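Local coordinates for 5-formaminoimidazole-4-carboxamide-1-(beta)-D-ribofuranosyl 5'-monophosphate synthetase (Methanocaldococcus jannaschii, PDB 2R7L), which catalyses the ATP- and formate-dependent formylation of the purine precursor AICAR to FAICAR, without folates, as a homohexameric ATP-grasp ligase, at residues I19-G25 against F41-I46; H27-I32 against R314-N320; S87-P91 against F108-F113; N206-H210 against L222-R228. Residue numbers count along the deposited sequence, not the author numbering.

In the fold
Contacts 1 and 3 lie in the N-terminal Rossmann-like part of the chain, their centres about 10 Å apart. They share one parallel sheet, in which strands 20-24 and 87-89 are neighbours. Contact 4 is a hairpin in the five-stranded antiparallel sheet of the ATP-grasp part; its centre is about 25 Å from that of contact 1 and about 26 Å from that of contact 3. Contact 2 joins the two parts. Its segment 27-32 follows strand 20-24 directly, and its segment 314-320 comes almost 300 residues later, so contacts 3 and 4 both fall between its two halves. It touches all the others. Asp-316 of contact 2 forms a salt bridge with Arg-228 of contact 4, and both contacts meet the bound AMZ.

Contact 1 (I19-G25 against F41-I46); sequences ITIATLG and FSTVCI
Strands 20-24 and 43-46 run parallel, with an axis approach of 4.6 Å and a crossing angle of -17°. They are the two strands of a right-handed beta-alpha-beta crossover through helix 29-38, as in Rossmann-like domains. The register pairs Ile-21 with Thr-43, Ala-22 with Val-44, Thr-23 with Cys-45 and Leu-24 with Ile-46. Five backbone bonds form the ladder. Ile-21 N donates to Ser-42 O (3.2 Å), and Val-44 N to Ile-21 O (2.9 Å). Thr-23 N donates to Val-44 O (3.2 Å), Ile-46 N to Thr-23 O (3.1 Å), and Gly-25 N to Ile-46 O (2.8 Å). Where the ladder begins, a water bridges Ile-19 O (2.7 Å) and Ser-42 N (2.9 Å). The polar side chains bond outside the pair: Thr-20 OG1 to Ser-87 OG, Thr-23 OG1 to Val-90 O, Thr-43 OG1 to Val-60 O. Ser-42 OG bonds Asp-62 and also Ser-42 of a second subunit. On the face of Ile-21 and Thr-23, Ile-21 (mt) puts CD1 3.6 Å from the Phe-41 ring centroid, a CH-pi contact. On the other face Ala-22 CB lies 3.7 Å from Val-44 CB. A CB on Gly-25 would clash with Cys-45 SG. The chemistry implies a buried sheet centre: its facing backbone groups are paired, and its threonine hydroxyls tie it to neighbouring segments.

Contact 2 (H27-I32 against R314-N320); sequences HTSLHI and RVDGGTN. With AMZ (aminoimidazole 4-carboxamide ribonucleotide), chain F.
The AICAR pocket lies where the Rossmann-like part meets the ATP-grasp part, and this contact forms one wall of it. Segment 27-32 turns through His-27 (phi 68°, psi -79°) into helix 29-38, with Thr-28 at the N-cap position. Segment 314-320 is extended up to Asp-316, then becomes a 3-10 turn from Gly-317. Thr-28 and Gly-317 are the nearest CA pair, 5.7 Å apart. In the Asx turn, Asp-316 OD2 accepts from Gly-318 N at 2.7 Å. His-27 (chi1 t) sets CE1 3.3 Å from Val-315 O, while its ND1 and Thr-28 OG1 share a hydrogen bond of 3.0 Å. The ring's CD2 is 3.5 Å from the ribose oxygen O of AMZ. Gly-318 N approaches AMZ N2 to 3.6 Å. A CB on Gly-317 would strike the imidazole of AMZ. Thr-28 (p) fits CG2 among Gly-317 CA (3.6 Å), Thr-319 OG1 (3.5 Å) and Asn-320 OD1 (3.4 Å). Ser-94 and Asn-258 also bond AMZ, as do Arg-264 and Ser-266 of a third subunit. The direct bond between the segments runs from Asn-320 ND2 to His-27 O, at 2.8 Å.

Contact 3 (S87-P91 against F108-F113); sequences SIVVP and FLVPMF
Next to strand 87-89, at one side of the parallel sheet of the Rossmann-like domain, segment 108-113 lies extended and makes a single beta bridge, Val-89 with Met-112 (CA-CA 4.6 Å). Val-89 N donates to Pro-111 O (2.9 Å), and Phe-113 N to Val-89 O (2.8 Å). Before the bridge, Leu-109 centres an inverse gamma turn. The rotamers sort the side chains. Val-89 (t) sets CG2 3.8 Å from Val-110 CG1 and 4.1 Å from Phe-108 CE1, at the edge of that ring. Phe-108 (chi1 t) also packs edge-to-face on Phe-95 and touches helix 76-84. Ile-88 (mt) turns CG2 to Phe-113 CB (4.3 Å), and Val-90 (t) brings its CG2 to the same CB (4.2 Å). Phe-113 (chi1 t) leads its ring away from the bridge, to Ile-343 and Ile-347 of helix 339-353. Ile-88 meets Ile-347 too, so that helix covers this side. Pro-111 packs on helix 4-11. Met-112 has chi1 between wells at -136°, then chi2 t and chi3 p. Its CG lies 4.0 Å from Val-89 CB. Its chain then reaches the proline ring, with CE 3.9 Å from Pro-91 CG.

Contact 4 (N206-H210 against L222-R228); sequences NFCIH and LLGMDKR. With AMZ (aminoimidazole 4-carboxamide ribonucleotide), chain F; ATP (adenosine-5'-triphosphate), chain E.
Strands 206-210 and 222-228 are the two arms of an antiparallel hairpin in the ATP-grasp part. Their axes approach to 4.7 Å, with N-to-C directions at 146°. Cys-208/Asp-226 and His-210/Gly-224 are hydrogen-bonded pairs; Ile-209/Met-225 is a non-hydrogen-bonded pair. Cys-208 N donates to Asp-226 O (2.8 Å), Asp-226 N to Cys-208 O (3.1 Å), and His-210 N to Gly-224 O (2.8 Å). A classic bulge sets Leu-223 and Gly-224 opposite His-210: Leu-223 N reaches His-210 O at 2.9 Å, Gly-224 N only weakly at 3.5 Å. His-210 (chi1 m) leans along the sheet, and its NE2 donates to Asp-226 OD1 at 2.5 Å. On the other face, extended Met-225 (mtt) lies between Phe-207 and Ile-209, with SD 4.0 Å from Phe-207 CD1 and CE 4.2 Å from Ile-209 CG1. Leu-222 (tp) packs CD1 on Ile-209 CG2 at 3.5 Å. The Arg-228 guanidinium is sandwiched between Cys-208 SG and AMZ N2, makes weak bonds to ATP O2G, and pairs with Asp-226 and Asp-316. Strands 292-300 and 253-263 flank the hairpin in the sheet. Helix 268-285 covers Ile-209 and Leu-222, and Tyr-229 of a fourth subunit bonds Asn-206 N.

Contact 1 (I19-G25 against F41-I46)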
# COMPACT_ATOMS: atom_id res chain seq x y z
N ILE A 19 21.71 11.89 -11.05
CA ILE A 19 20.81 12.87 -11.64
C ILE A 19 19.76 13.29 -10.60
O ILE A 19 19.06 12.44 -10.04
CB ILE A 19 20.11 12.34 -12.90
CG1 ILE A 19 21.13 11.99 -13.98
CG2 ILE A 19 19.09 13.35 -13.43
CD1 ILE A 19 22.04 13.12 -14.36
N THR A 20 19.69 14.59 -10.34
CA THR A 20 18.69 15.12 -9.43
C THR A 20 17.63 15.90 -10.21
O THR A 20 17.81 16.20 -11.40
CB THR A 20 19.30 16.05 -8.37
OG1 THR A 20 19.77 17.24 -9.00
CG2 THR A 20 20.45 15.36 -7.65
N ILE A 21 16.53 16.21 -9.55
CA ILE A 21 15.48 17.02 -10.16
C ILE A 21 15.39 18.32 -9.40
O ILE A 21 15.28 18.32 -8.17
CB ILE A 21 14.12 16.29 -10.17
CG1 ILE A 21 14.16 15.17 -11.21
CG2 ILE A 21 12.98 17.28 -10.47
CD1 ILE A 21 12.94 14.29 -11.22
N ALA A 22 15.48 19.43 -10.13
CA ALA A 22 15.40 20.74 -9.51
C ALA A 22 14.26 21.60 -10.07
O ALA A 22 13.80 21.41 -11.20
CB ALA A 22 16.74 21.46 -9.65
N THR A 23 13.82 22.56 -9.26
CA THR A 23 12.80 23.50 -9.66
C THR A 23 12.81 24.63 -8.65
O THR A 23 13.42 24.51 -7.58
CB THR A 23 11.40 22.84 -9.72
OG1 THR A 23 10.56 23.57 -10.62
CG2 THR A 23 10.77 22.78 -8.35
N LEU A 24 12.16 25.74 -8.98
CA LEU A 24 12.04 26.87 -8.06
C LEU A 24 10.90 26.61 -7.09
O LEU A 24 9.85 26.10 -7.48
CB LEU A 24 11.83 28.18 -8.83
CG LEU A 24 11.34 29.41 -8.05
CD1 LEU A 24 12.42 29.91 -7.11
CD2 LEU A 24 10.90 30.52 -8.98
N GLY A 25 11.11 26.98 -5.83
CA GLY A 25 10.13 26.72 -4.79
C GLY A 25 8.89 27.60 -4.85
O GLY A 25 8.74 28.53 -4.06
N PHE A 41 14.43 10.06 -6.86
CA PHE A 41 15.37 11.14 -7.09
C PHE A 41 15.67 11.88 -5.80
O PHE A 41 14.84 11.94 -4.90
CB PHE A 41 14.82 12.14 -8.10
CG PHE A 41 14.71 11.61 -9.49
CD1 PHE A 41 15.76 11.72 -10.37
CD2 PHE A 41 13.54 11.00 -9.91
CE1 PHE A 41 15.65 11.23 -11.67
CE2 PHE A 41 13.42 10.51 -11.19
CZ PHE A 41 14.48 10.62 -12.07
N SER A 42 16.88 12.43 -5.72
CA SER A 42 17.16 13.46 -4.75
C SER A 42 16.76 14.79 -5.41
O SER A 42 16.91 14.95 -6.62
CB SER A 42 18.64 13.46 -4.37
OG SER A 42 18.87 14.29 -3.25
N THR A 43 16.24 15.73 -4.62
CA THR A 43 15.64 16.94 -5.18
C THR A 43 16.32 18.22 -4.73
O THR A 43 16.75 18.34 -3.58
CB THR A 43 14.17 17.06 -4.77
OG1 THR A 43 14.08 16.99 -3.34
CG2 THR A 43 13.33 15.95 -5.38
N VAL A 44 16.36 19.20 -5.63
CA VAL A 44 16.91 20.52 -5.33
C VAL A 44 15.83 21.60 -5.47
O VAL A 44 15.13 21.68 -6.48
CB VAL A 44 18.08 20.87 -6.28
CG1 VAL A 44 18.67 22.22 -5.92
CG2 VAL A 44 19.15 19.77 -6.22
N CYS A 45 15.69 22.42 -4.44
CA CYS A 45 14.70 23.49 -4.44
C CYS A 45 15.35 24.86 -4.30
O CYS A 45 15.95 25.17 -3.27
CB CYS A 45 13.72 23.27 -3.30
SG CYS A 45 12.44 24.52 -3.15
N ILE A 46 15.22 25.70 -5.33
CA ILE A 46 15.64 27.09 -5.21
C ILE A 46 14.63 27.86 -4.37
O ILE A 46 13.44 27.88 -4.67
CB ILE A 46 15.79 27.76 -6.58
CG1 ILE A 46 16.64 26.90 -7.50
CG2 ILE A 46 16.40 29.14 -6.42
CD1 ILE A 46 16.82 27.48 -8.88
O HOH W 1 18.94 11.60 -7.52

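Contact 2 (H27-I32 against R314-N320)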
# COMPACT_ATOMS: atom_id res chain seq x y z
N HIS A 27 4.71 27.91 -7.23
CA HIS A 27 3.83 27.51 -8.33
C HIS A 27 3.26 26.10 -8.18
O HIS A 27 2.11 25.94 -7.79
CB HIS A 27 4.54 27.65 -9.68
CG HIS A 27 3.61 27.57 -10.85
ND1 HIS A 27 3.48 26.43 -11.62
CD2 HIS A 27 2.76 28.48 -11.38
CE1 HIS A 27 2.60 26.65 -12.57
NE2 HIS A 27 2.14 27.88 -12.45
N THR A 28 4.07 25.10 -8.52
CA THR A 28 3.67 23.70 -8.45
C THR A 28 4.79 22.82 -7.88
O THR A 28 4.75 21.60 -8.00
CB THR A 28 3.29 23.16 -9.84
OG1 THR A 28 4.22 23.65 -10.81
CG2 THR A 28 1.87 23.61 -10.23
N SER A 29 5.79 23.44 -7.27
CA SER A 29 6.99 22.71 -6.87
C SER A 29 6.73 21.60 -5.85
O SER A 29 7.40 20.57 -5.86
CB SER A 29 8.05 23.68 -6.35
OG SER A 29 7.66 24.21 -5.10
N LEU A 30 5.75 21.81 -4.97
CA LEU A 30 5.48 20.83 -3.91
C LEU A 30 5.30 19.40 -4.43
O LEU A 30 5.86 18.47 -3.86
CB LEU A 30 4.29 21.24 -3.05
CG LEU A 30 4.60 22.33 -2.02
CD1 LEU A 30 3.35 22.73 -1.27
CD2 LEU A 30 5.68 21.87 -1.08
N HIS A 31 4.53 19.23 -5.51
CA HIS A 31 4.35 17.89 -6.06
C HIS A 31 5.38 17.55 -7.12
O HIS A 31 5.61 16.38 -7.42
CB HIS A 31 2.91 17.65 -6.55
CG HIS A 31 2.47 18.55 -7.66
ND1 HIS A 31 2.74 18.29 -8.98
CD2 HIS A 31 1.76 19.71 -7.64
CE1 HIS A 31 2.22 19.25 -9.73
NE2 HIS A 31 1.62 20.11 -8.94
N ILE A 32 6.01 18.57 -7.69
CA ILE A 32 7.16 18.34 -8.56
C ILE A 32 8.28 17.70 -7.74
O ILE A 32 8.93 16.76 -8.20
CB ILE A 32 7.68 19.65 -9.19
CG1 ILE A 32 6.77 20.10 -10.33
CG2 ILE A 32 9.11 19.46 -9.71
CD1 ILE A 32 7.06 21.53 -10.84
N ARG A 314 3.65 24.05 -20.42
CA ARG A 314 4.28 23.32 -19.33
C ARG A 314 3.25 23.07 -18.23
O ARG A 314 2.05 23.14 -18.49
CB ARG A 314 5.51 24.07 -18.81
CG ARG A 314 5.37 25.57 -18.85
CD ARG A 314 4.37 26.04 -17.83
NE ARG A 314 4.08 27.45 -17.98
CZ ARG A 314 3.31 28.14 -17.15
NH1 ARG A 314 3.09 29.44 -17.37
NH2 ARG A 314 2.75 27.54 -16.11
N VAL A 315 3.70 22.78 -17.02
CA VAL A 315 2.78 22.40 -15.96
C VAL A 315 1.94 23.59 -15.50
O VAL A 315 2.49 24.66 -15.24
CB VAL A 315 3.51 21.73 -14.77
CG1 VAL A 315 4.44 22.72 -14.06
CG2 VAL A 315 2.52 21.09 -13.80
N ASP A 316 0.62 23.40 -15.44
CA ASP A 316 -0.31 24.43 -14.96
C ASP A 316 -0.54 24.33 -13.45
O ASP A 316 -0.54 23.23 -12.88
CB ASP A 316 -1.64 24.31 -15.71
CG ASP A 316 -2.69 25.30 -15.21
OD1 ASP A 316 -2.83 26.38 -15.83
OD2 ASP A 316 -3.36 25.02 -14.19
N GLY A 317 -0.75 25.47 -12.81
CA GLY A 317 -0.91 25.54 -11.36
C GLY A 317 -2.02 24.67 -10.79
O GLY A 317 -1.98 24.30 -9.62
N GLY A 318 -3.02 24.37 -11.61
CA GLY A 318 -4.17 23.60 -11.16
C GLY A 318 -3.89 22.14 -10.83
O GLY A 318 -4.75 21.46 -10.25
N THR A 319 -2.71 21.64 -11.22
CA THR A 319 -2.30 20.28 -10.89
C THR A 319 -2.14 20.12 -9.38
O THR A 319 -2.11 19.01 -8.87
CB THR A 319 -0.97 19.88 -11.57
OG1 THR A 319 0.01 20.91 -11.35
CG2 THR A 319 -1.15 19.68 -13.07
N ASN A 320 -2.07 21.25 -8.68
CA ASN A 320 -2.01 21.21 -7.22
C ASN A 320 -3.26 20.60 -6.60
O ASN A 320 -3.21 20.09 -5.48
CB ASN A 320 -1.73 22.61 -6.66
CG ASN A 320 -0.36 23.14 -7.07
OD1 ASN A 320 0.57 22.37 -7.31
ND2 ASN A 320 -0.24 24.46 -7.15
O5 AMZ F . -3.31 27.62 -8.83
C6 AMZ F . -3.28 28.03 -9.99
N2 AMZ F . -4.17 27.72 -10.93
C3A AMZ F . -2.17 28.97 -10.44
C7A AMZ F . -2.07 29.60 -11.67
N3 AMZ F . -2.90 29.51 -12.71
N1 AMZ F . -1.14 29.35 -9.70
C5 AMZ F . -0.40 30.18 -10.44
N AMZ F . -0.97 30.34 -11.64
C1 AMZ F . -0.45 31.17 -12.75
C2 AMZ F . -0.94 32.62 -12.68
C3 AMZ F . 0.25 33.37 -12.09
O2 AMZ F . 0.33 34.66 -12.68
O1 AMZ F . -1.18 33.06 -14.02
O AMZ F . 0.97 31.19 -12.55
C AMZ F . 1.43 32.54 -12.58
C4 AMZ F . 2.63 32.62 -11.61
O3 AMZ F . 2.23 32.21 -10.31
P AMZ F . 2.71 33.02 -9.04
OP1 AMZ F . 4.18 32.98 -8.80
O4 AMZ F . 2.23 34.54 -9.23
OP2 AMZ F . 1.90 32.45 -7.76

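Contact 3 (S87-P91 against F108-F113)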
# COMPACT_ATOMS: atom_id res chain seq x y z
N SER A 87 21.46 18.48 -11.87
CA SER A 87 20.02 18.75 -11.90
C SER A 87 19.44 18.89 -13.30
O SER A 87 19.98 19.62 -14.14
CB SER A 87 19.72 20.02 -11.13
OG SER A 87 20.22 19.97 -9.80
N ILE A 88 18.34 18.18 -13.54
CA ILE A 88 17.44 18.49 -14.64
C ILE A 88 16.35 19.39 -14.05
O ILE A 88 15.64 18.98 -13.12
CB ILE A 88 16.78 17.24 -15.22
CG1 ILE A 88 17.84 16.30 -15.80
CG2 ILE A 88 15.73 17.62 -16.28
CD1 ILE A 88 17.25 15.01 -16.36
N VAL A 89 16.23 20.61 -14.58
CA VAL A 89 15.24 21.56 -14.08
C VAL A 89 13.85 21.31 -14.67
O VAL A 89 13.70 21.13 -15.88
CB VAL A 89 15.65 23.02 -14.38
CG1 VAL A 89 14.50 23.98 -14.07
CG2 VAL A 89 16.89 23.39 -13.57
N VAL A 90 12.85 21.29 -13.80
CA VAL A 90 11.45 21.21 -14.26
C VAL A 90 10.86 22.62 -14.24
O VAL A 90 10.73 23.24 -13.18
CB VAL A 90 10.61 20.24 -13.40
CG1 VAL A 90 9.14 20.27 -13.81
CG2 VAL A 90 11.16 18.81 -13.53
N PRO A 91 10.52 23.15 -15.42
CA PRO A 91 10.06 24.52 -15.52
C PRO A 91 8.59 24.68 -15.14
O PRO A 91 7.79 23.75 -15.33
CB PRO A 91 10.26 24.84 -17.00
CG PRO A 91 10.02 23.54 -17.68
CD PRO A 91 10.55 22.48 -16.74
N PHE A 108 19.91 30.55 -19.97
CA PHE A 108 19.82 29.57 -18.88
C PHE A 108 20.40 28.22 -19.29
O PHE A 108 19.70 27.36 -19.82
CB PHE A 108 18.36 29.40 -18.41
CG PHE A 108 18.23 28.76 -17.07
CD1 PHE A 108 17.74 27.48 -16.94
CD2 PHE A 108 18.62 29.44 -15.93
CE1 PHE A 108 17.62 26.88 -15.69
CE2 PHE A 108 18.50 28.85 -14.68
CZ PHE A 108 18.01 27.57 -14.56
N LEU A 109 21.70 28.03 -19.03
CA LEU A 109 22.40 26.83 -19.48
C LEU A 109 22.31 25.69 -18.46
O LEU A 109 23.29 25.34 -17.81
CB LEU A 109 23.87 27.16 -19.78
CG LEU A 109 24.12 28.10 -20.96
CD1 LEU A 109 25.58 28.52 -21.01
CD2 LEU A 109 23.70 27.44 -22.27
N VAL A 110 21.11 25.12 -18.34
CA VAL A 110 20.87 23.97 -17.47
C VAL A 110 19.85 23.10 -18.16
O VAL A 110 18.86 23.60 -18.68
CB VAL A 110 20.33 24.40 -16.10
CG1 VAL A 110 20.36 23.23 -15.11
CG2 VAL A 110 21.13 25.57 -15.55
N PRO A 111 20.09 21.77 -18.20
CA PRO A 111 19.13 20.87 -18.82
C PRO A 111 17.74 21.11 -18.24
O PRO A 111 17.60 21.38 -17.05
CB PRO A 111 19.65 19.49 -18.43
CG PRO A 111 21.12 19.69 -18.28
CD PRO A 111 21.27 21.05 -17.69
N MET A 112 16.71 21.02 -19.08
CA MET A 112 15.37 21.39 -18.67
C MET A 112 14.38 20.41 -19.24
O MET A 112 14.43 20.10 -20.43
CB MET A 112 15.03 22.81 -19.15
CG MET A 112 14.35 23.68 -18.11
SD MET A 112 13.87 25.31 -18.75
CE MET A 112 12.82 24.80 -20.11
N PHE A 113 13.49 19.89 -18.40
CA PHE A 113 12.46 18.97 -18.88
C PHE A 113 11.45 19.74 -19.73
O PHE A 113 10.95 20.78 -19.32
CB PHE A 113 11.76 18.29 -17.70
CG PHE A 113 10.72 17.30 -18.11
CD1 PHE A 113 11.08 16.01 -18.48
CD2 PHE A 113 9.38 17.65 -18.15
CE1 PHE A 113 10.12 15.08 -18.87
CE2 PHE A 113 8.41 16.73 -18.54
CZ PHE A 113 8.79 15.44 -18.89

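Contact 4 (N206-H210 against L222-R228)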
# COMPACT_ATOMS: atom_id res chain seq x y z
N ASN A 206 -16.19 25.62 -16.02
CA ASN A 206 -14.74 25.57 -16.16
C ASN A 206 -14.12 24.19 -15.92
O ASN A 206 -14.33 23.56 -14.87
CB ASN A 206 -14.09 26.58 -15.21
CG ASN A 206 -12.58 26.66 -15.38
OD1 ASN A 206 -11.87 26.88 -14.41
ND2 ASN A 206 -12.09 26.49 -16.60
N PHE A 207 -13.37 23.73 -16.91
CA PHE A 207 -12.56 22.52 -16.79
C PHE A 207 -11.18 22.87 -17.29
O PHE A 207 -10.99 23.06 -18.49
CB PHE A 207 -13.13 21.41 -17.67
CG PHE A 207 -14.48 20.92 -17.24
CD1 PHE A 207 -14.60 19.93 -16.28
CD2 PHE A 207 -15.63 21.45 -17.81
CE1 PHE A 207 -15.85 19.47 -15.89
CE2 PHE A 207 -16.88 21.00 -17.42
CZ PHE A 207 -16.98 20.00 -16.45
N CYS A 208 -10.22 23.00 -16.37
CA CYS A 208 -8.82 23.10 -16.74
C CYS A 208 -8.28 21.68 -16.81
O CYS A 208 -8.13 21.00 -15.79
CB CYS A 208 -8.05 23.96 -15.74
SG CYS A 208 -8.78 25.62 -15.47
N ILE A 209 -8.01 21.22 -18.03
CA ILE A 209 -7.67 19.82 -18.28
C ILE A 209 -6.16 19.63 -18.37
O ILE A 209 -5.48 20.25 -19.21
CB ILE A 209 -8.35 19.33 -19.57
CG1 ILE A 209 -9.87 19.59 -19.47
CG2 ILE A 209 -8.07 17.86 -19.79
CD1 ILE A 209 -10.59 19.67 -20.82
N HIS A 210 -5.63 18.79 -17.50
CA HIS A 210 -4.18 18.59 -17.44
C HIS A 210 -3.78 17.31 -18.17
O HIS A 210 -4.14 16.20 -17.77
CB HIS A 210 -3.70 18.62 -15.99
CG HIS A 210 -4.22 19.79 -15.21
ND1 HIS A 210 -3.57 21.00 -15.17
CD2 HIS A 210 -5.34 19.93 -14.46
CE1 HIS A 210 -4.27 21.85 -14.42
NE2 HIS A 210 -5.34 21.22 -13.97
N LEU A 222 -4.46 11.71 -20.03
CA LEU A 222 -5.23 12.60 -19.16
C LEU A 222 -4.92 12.34 -17.69
O LEU A 222 -5.14 11.23 -17.17
CB LEU A 222 -6.73 12.45 -19.43
CG LEU A 222 -7.66 13.15 -18.44
CD1 LEU A 222 -7.56 14.66 -18.55
CD2 LEU A 222 -9.09 12.68 -18.68
N LEU A 223 -4.43 13.38 -17.02
CA LEU A 223 -3.97 13.27 -15.64
C LEU A 223 -4.96 13.79 -14.61
O LEU A 223 -5.05 13.27 -13.50
CB LEU A 223 -2.61 13.96 -15.46
CG LEU A 223 -1.35 13.08 -15.59
CD1 LEU A 223 -1.31 12.08 -14.46
CD2 LEU A 223 -1.27 12.36 -16.93
N GLY A 224 -5.72 14.82 -14.98
CA GLY A 224 -6.69 15.40 -14.06
C GLY A 224 -7.29 16.72 -14.51
O GLY A 224 -7.00 17.20 -15.62
N MET A 225 -8.12 17.30 -13.65
CA MET A 225 -8.85 18.52 -13.99
C MET A 225 -9.17 19.30 -12.73
O MET A 225 -9.43 18.71 -11.68
CB MET A 225 -10.19 18.18 -14.66
CG MET A 225 -10.11 17.31 -15.90
SD MET A 225 -11.78 17.04 -16.55
CE MET A 225 -11.44 15.98 -17.95
N ASP A 226 -9.17 20.62 -12.86
CA ASP A 226 -9.62 21.51 -11.78
C ASP A 226 -10.49 22.62 -12.35
O ASP A 226 -10.50 22.87 -13.56
CB ASP A 226 -8.42 22.13 -11.05
CG ASP A 226 -7.68 23.16 -11.91
OD1 ASP A 226 -6.98 22.74 -12.85
OD2 ASP A 226 -7.77 24.38 -11.63
N LYS A 227 -11.23 23.28 -11.47
CA LYS A 227 -11.87 24.54 -11.83
C LYS A 227 -11.23 25.63 -10.98
O LYS A 227 -10.88 25.40 -9.82
CB LYS A 227 -13.39 24.47 -11.66
CG LYS A 227 -13.89 24.48 -10.23
CD LYS A 227 -15.37 24.79 -10.19
CE LYS A 227 -15.81 25.13 -8.79
NZ LYS A 227 -17.13 25.80 -8.76
N ARG A 228 -11.06 26.81 -11.57
CA ARG A 228 -10.38 27.90 -10.90
C ARG A 228 -11.21 28.45 -9.76
O ARG A 228 -12.44 28.41 -9.80
CB ARG A 228 -10.08 29.04 -11.88
CG ARG A 228 -9.29 28.64 -13.10
CD ARG A 228 -7.96 28.03 -12.70
NE ARG A 228 -6.93 28.29 -13.69
CZ ARG A 228 -5.92 27.47 -13.96
NH1 ARG A 228 -5.81 26.32 -13.31
NH2 ARG A 228 -5.03 27.81 -14.88
O5 AMZ F . -3.31 27.62 -8.83
C6 AMZ F . -3.28 28.03 -9.99
N2 AMZ F . -4.17 27.72 -10.93
C3A AMZ F . -2.17 28.97 -10.44
C7A AMZ F . -2.07 29.60 -11.67
N3 AMZ F . -2.90 29.51 -12.71
N1 AMZ F . -1.14 29.35 -9.70
C5 AMZ F . -0.40 30.18 -10.44
N AMZ F . -0.97 30.34 -11.64
C1 AMZ F . -0.45 31.17 -12.75
C2 AMZ F . -0.94 32.62 -12.68
C3 AMZ F . 0.25 33.37 -12.09
O2 AMZ F . 0.33 34.66 -12.68
O1 AMZ F . -1.18 33.06 -14.02
O AMZ F . 0.97 31.19 -12.55
C AMZ F . 1.43 32.54 -12.58
C4 AMZ F . 2.63 32.62 -11.61
O3 AMZ F . 2.23 32.21 -10.31
P AMZ F . 2.71 33.02 -9.04
OP1 AMZ F . 4.18 32.98 -8.80
O4 AMZ F . 2.23 34.54 -9.23
OP2 AMZ F . 1.90 32.45 -7.76
PG ATP E . -4.51 32.26 -14.80
O1G ATP E . -3.06 31.85 -14.96
O2G ATP E . -5.50 31.15 -15.10
O3G ATP E . -4.79 33.00 -13.51
PB ATP E . -4.84 33.02 -17.52
O1B ATP E . -4.44 31.58 -17.74
O2B ATP E . -4.11 34.09 -18.30
O3B ATP E . -4.74 33.38 -15.95
PA ATP E . -7.23 34.44 -18.28
O1A ATP E . -7.44 34.41 -19.77
O2A ATP E . -6.63 35.62 -17.57
O3A ATP E . -6.42 33.09 -17.86
O5' ATP E . -8.66 34.15 -17.61
C5' ATP E . -8.87 34.48 -16.25
C4' ATP E . -10.29 34.08 -15.89
O4' ATP E . -11.23 34.90 -16.61
C3' ATP E . -10.62 32.65 -16.29
O3' ATP E . -10.25 31.72 -15.27
C2' ATP E . -12.12 32.71 -16.50
O2' ATP E . -12.81 32.53 -15.27
C1' ATP E . -12.37 34.13 -17.00
N9 ATP E . -12.42 34.09 -18.47
C8 ATP E . -11.34 34.18 -19.28
N7 ATP E . -11.71 34.10 -20.58
C5 ATP E . -13.05 33.98 -20.62
C6 ATP E . -14.07 33.86 -21.68
N6 ATP E . -13.73 33.85 -22.99
N1 ATP E . -15.35 33.73 -21.28
C2 ATP E . -15.71 33.73 -19.98
N3 ATP E . -14.83 33.85 -18.97
C4 ATP E . -13.51 33.96 -19.22